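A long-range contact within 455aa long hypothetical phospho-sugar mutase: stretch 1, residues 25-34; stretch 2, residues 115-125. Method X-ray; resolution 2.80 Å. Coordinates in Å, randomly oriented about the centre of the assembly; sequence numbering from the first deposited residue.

Stretch 1 25-34: KLSKAIGTFF
Stretch 2, residues 115-125: EIRREKENEIE

Stretch 1 is helical throughout, 25-34, with phi/psi near -65/-40 and i to i+4 bonds such as F33 N to A29 O at 2.8 Å. Stretch 2 enters as extended backbone (E115 -64/153, I116 -60/145, R117 -65/163) and turns helical at R118, with R117 as N-cap residue. The two helix axes approach to 9.2 Å, and their N-to-C directions make an angle of 119°, so the helices cross steeply and their contact is local. The register is set by A29 and I124, whose CA atoms lie 5.5 Å apart. Together the stretches bury 347 Å², without a hydrogen bond between them; the contact rests on packing.

Along stretch 2, E115 is out of reach. I116 makes the first contact: its CA-to-CB bond points toward stretch 1, chi1 is 53° (p) and chi2 172° (t), and I116 CG2 lies 4.2 Å from F33 CE2, oblique to the ring. R117, R118 and E119 do not reach stretch 1. The helix starts with the weak bond K120 N to R117 O (3.0 Å), joined by E121 N to R117 O (3.2 Å).

K120 leaves sideways as an extended chain (chi1 m, chi2 to chi4 t), which brings its methylenes alongside F33: K120 CD is 3.5 Å from F33 CZ, at the ring edge. The aliphatic part makes this contact, while NZ is hydrogen-bonded elsewhere in the structure. E121, directed away, and N122, out of reach, take no part.

One turn on from K120, E123 points toward stretch 1 with chi1 -70° (m), chi2 174° (t) and chi3 26°. Its OE1 comes within 3.2 Å of F33 CE1, near the ring plane, so the carboxylate meets the ring's C-H periphery and not its face.

I124 is the centre of the contact, covered over 104 Å². Its CA-to-CB bond runs sideways, but with chi1 -72° (m) and chi2 173° (t) the end of the side chain comes nearer and sits as a knob among L26, A29, I30 and F33. I124 CG2 lies 3.8 Å from L26 CD2 and 3.9 Å from A29 CB; I124 CD1 is 4.1 Å from I30 CG1. A29 CB, on a CA-to-CB bond that points toward stretch 2, also lies 3.7 Å from the backbone I124 O. Against F33 (chi1 166°, t; chi2 77°), I124 CG1 lies over one face, 4.2 Å from the ring centroid and 28° off the normal, a CH-pi contact. E125 points away, ending the sequence of contacts.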

# COMPACT_ATOMS: atom_id res chain seq x y z
N LYS A 25 18.29 -13.45 13.50
CA LYS A 25 18.68 -14.40 12.45
C LYS A 25 18.32 -13.89 11.06
O LYS A 25 19.13 -13.97 10.11
CB LYS A 25 18.00 -15.76 12.70
CG LYS A 25 18.67 -16.96 12.04
CD LYS A 25 18.31 -18.20 12.83
CE LYS A 25 17.82 -19.31 11.93
NZ LYS A 25 17.55 -20.57 12.68
N LEU A 26 17.10 -13.36 10.96
CA LEU A 26 16.59 -12.80 9.72
C LEU A 26 17.52 -11.68 9.21
O LEU A 26 17.62 -11.45 8.01
CB LEU A 26 15.17 -12.28 9.96
CG LEU A 26 14.20 -12.04 8.80
CD1 LEU A 26 13.98 -10.56 8.62
CD2 LEU A 26 14.72 -12.67 7.50
N SER A 27 18.21 -11.01 10.14
CA SER A 27 19.15 -9.92 9.85
C SER A 27 20.50 -10.35 9.32
O SER A 27 21.14 -9.59 8.58
CB SER A 27 19.40 -9.11 11.12
OG SER A 27 18.23 -8.40 11.48
N LYS A 28 20.97 -11.52 9.73
CA LYS A 28 22.25 -12.05 9.26
C LYS A 28 21.98 -12.51 7.83
O LYS A 28 22.84 -12.42 6.94
CB LYS A 28 22.68 -13.28 10.07
CG LYS A 28 22.47 -13.24 11.56
CD LYS A 28 23.70 -12.80 12.30
CE LYS A 28 23.95 -13.70 13.49
NZ LYS A 28 24.52 -15.02 13.12
N ALA A 29 20.77 -13.04 7.63
CA ALA A 29 20.37 -13.53 6.32
C ALA A 29 20.25 -12.37 5.35
O ALA A 29 20.82 -12.41 4.27
CB ALA A 29 19.03 -14.27 6.42
N ILE A 30 19.53 -11.32 5.75
CA ILE A 30 19.36 -10.15 4.90
C ILE A 30 20.71 -9.53 4.61
O ILE A 30 21.00 -9.16 3.48
CB ILE A 30 18.45 -9.09 5.57
CG1 ILE A 30 17.01 -9.62 5.65
CG2 ILE A 30 18.47 -7.79 4.75
CD1 ILE A 30 16.10 -8.83 6.60
N GLY A 31 21.55 -9.46 5.64
CA GLY A 31 22.86 -8.89 5.47
C GLY A 31 23.73 -9.75 4.57
O GLY A 31 24.48 -9.23 3.71
N THR A 32 23.66 -11.06 4.75
CA THR A 32 24.45 -11.93 3.93
C THR A 32 23.98 -11.79 2.48
O THR A 32 24.78 -11.82 1.55
CB THR A 32 24.32 -13.38 4.39
OG1 THR A 32 24.91 -13.52 5.68
CG2 THR A 32 25.00 -14.29 3.41
N PHE A 33 22.67 -11.62 2.31
CA PHE A 33 22.07 -11.46 1.00
C PHE A 33 22.55 -10.22 0.23
O PHE A 33 22.75 -10.26 -0.98
CB PHE A 33 20.56 -11.38 1.17
CG PHE A 33 19.84 -10.91 -0.04
CD1 PHE A 33 19.63 -11.76 -1.12
CD2 PHE A 33 19.34 -9.60 -0.10
CE1 PHE A 33 18.92 -11.33 -2.24
CE2 PHE A 33 18.63 -9.16 -1.22
CZ PHE A 33 18.42 -10.02 -2.29
N PHE A 34 22.70 -9.11 0.94
CA PHE A 34 23.16 -7.87 0.33
C PHE A 34 24.68 -7.88 0.14
O PHE A 34 25.20 -7.18 -0.72
CB PHE A 34 22.78 -6.65 1.19
CG PHE A 34 21.35 -6.21 1.04
CD1 PHE A 34 20.88 -5.72 -0.16
CD2 PHE A 34 20.48 -6.23 2.15
CE1 PHE A 34 19.57 -5.23 -0.29
CE2 PHE A 34 19.16 -5.74 2.05
CZ PHE A 34 18.71 -5.24 0.82
N GLU A 115 10.31 -3.18 -2.70
CA GLU A 115 10.59 -4.33 -1.85
C GLU A 115 11.19 -5.42 -2.74
O GLU A 115 10.94 -5.46 -3.95
CB GLU A 115 9.29 -4.83 -1.23
CG GLU A 115 8.10 -4.05 -1.74
CD GLU A 115 7.62 -3.00 -0.76
OE1 GLU A 115 6.84 -2.12 -1.19
OE2 GLU A 115 8.01 -3.07 0.43
N ILE A 116 11.99 -6.29 -2.15
CA ILE A 116 12.64 -7.35 -2.92
C ILE A 116 11.64 -8.27 -3.61
O ILE A 116 10.56 -8.52 -3.09
CB ILE A 116 13.59 -8.20 -2.02
CG1 ILE A 116 12.84 -8.71 -0.79
CG2 ILE A 116 14.81 -7.36 -1.60
CD1 ILE A 116 13.59 -9.70 0.07
N ARG A 117 12.02 -8.73 -4.80
CA ARG A 117 11.20 -9.65 -5.58
C ARG A 117 11.10 -10.96 -4.80
O ARG A 117 11.90 -11.21 -3.90
CB ARG A 117 11.85 -9.91 -6.93
CG ARG A 117 11.69 -8.77 -7.93
CD ARG A 117 12.69 -8.88 -9.07
NE ARG A 117 12.46 -7.86 -10.08
CZ ARG A 117 11.37 -7.80 -10.84
NH1 ARG A 117 10.41 -8.71 -10.69
NH2 ARG A 117 11.23 -6.84 -11.76
N ARG A 118 10.13 -11.79 -5.15
CA ARG A 118 9.92 -13.06 -4.43
C ARG A 118 11.08 -14.05 -4.53
O ARG A 118 11.43 -14.71 -3.55
CB ARG A 118 8.61 -13.70 -4.87
CG ARG A 118 7.42 -12.74 -4.76
CD ARG A 118 7.46 -11.87 -3.48
NE ARG A 118 6.25 -11.05 -3.30
CZ ARG A 118 5.89 -10.03 -4.08
NH1 ARG A 118 6.67 -9.68 -5.11
NH2 ARG A 118 4.75 -9.37 -3.86
N GLU A 119 11.68 -14.15 -5.70
CA GLU A 119 12.81 -15.04 -5.87
C GLU A 119 13.90 -14.67 -4.84
O GLU A 119 14.67 -15.51 -4.39
CB GLU A 119 13.33 -14.91 -7.30
CG GLU A 119 12.22 -14.91 -8.38
CD GLU A 119 11.47 -13.56 -8.52
OE1 GLU A 119 12.09 -12.52 -8.19
OE2 GLU A 119 10.30 -13.53 -9.00
N LYS A 120 13.93 -13.41 -4.45
CA LYS A 120 14.90 -12.94 -3.48
C LYS A 120 14.46 -13.29 -2.05
O LYS A 120 15.31 -13.52 -1.19
CB LYS A 120 15.12 -11.43 -3.63
CG LYS A 120 15.68 -11.06 -4.99
CD LYS A 120 16.28 -9.69 -5.03
CE LYS A 120 17.04 -9.45 -6.35
NZ LYS A 120 17.85 -8.18 -6.35
N GLU A 121 13.15 -13.32 -1.80
CA GLU A 121 12.69 -13.68 -0.46
C GLU A 121 13.16 -15.10 -0.19
O GLU A 121 13.52 -15.45 0.94
CB GLU A 121 11.17 -13.61 -0.35
CG GLU A 121 10.58 -12.25 -0.59
CD GLU A 121 9.07 -12.21 -0.38
OE1 GLU A 121 8.41 -13.26 -0.62
OE2 GLU A 121 8.54 -11.14 0.01
N ASN A 122 13.16 -15.90 -1.24
CA ASN A 122 13.56 -17.29 -1.15
C ASN A 122 15.05 -17.40 -0.86
O ASN A 122 15.47 -18.27 -0.08
CB ASN A 122 13.26 -18.04 -2.45
CG ASN A 122 11.78 -18.09 -2.77
OD1 ASN A 122 11.43 -18.29 -3.93
ND2 ASN A 122 10.91 -17.94 -1.77
N GLU A 123 15.85 -16.55 -1.48
CA GLU A 123 17.28 -16.60 -1.22
C GLU A 123 17.52 -16.34 0.26
O GLU A 123 18.23 -17.07 0.94
CB GLU A 123 18.01 -15.58 -2.08
CG GLU A 123 18.03 -15.93 -3.55
CD GLU A 123 18.62 -14.84 -4.43
OE1 GLU A 123 19.45 -14.04 -3.94
OE2 GLU A 123 18.27 -14.78 -5.63
N ILE A 124 16.89 -15.29 0.77
CA ILE A 124 17.03 -14.94 2.17
C ILE A 124 16.52 -16.08 3.05
O ILE A 124 17.15 -16.44 4.04
CB ILE A 124 16.23 -13.63 2.48
CG1 ILE A 124 16.96 -12.44 1.85
CG2 ILE A 124 16.02 -13.48 3.99
CD1 ILE A 124 16.20 -11.13 1.94
N GLU A 125 15.36 -16.62 2.68
CA GLU A 125 14.75 -17.72 3.40
C GLU A 125 15.71 -18.92 3.47
O GLU A 125 15.88 -19.52 4.53
CB GLU A 125 13.45 -18.11 2.70
CG GLU A 125 12.23 -18.28 3.61
CD GLU A 125 10.98 -17.57 3.05
OE1 GLU A 125 10.78 -17.59 1.81
OE2 GLU A 125 10.18 -17.00 3.85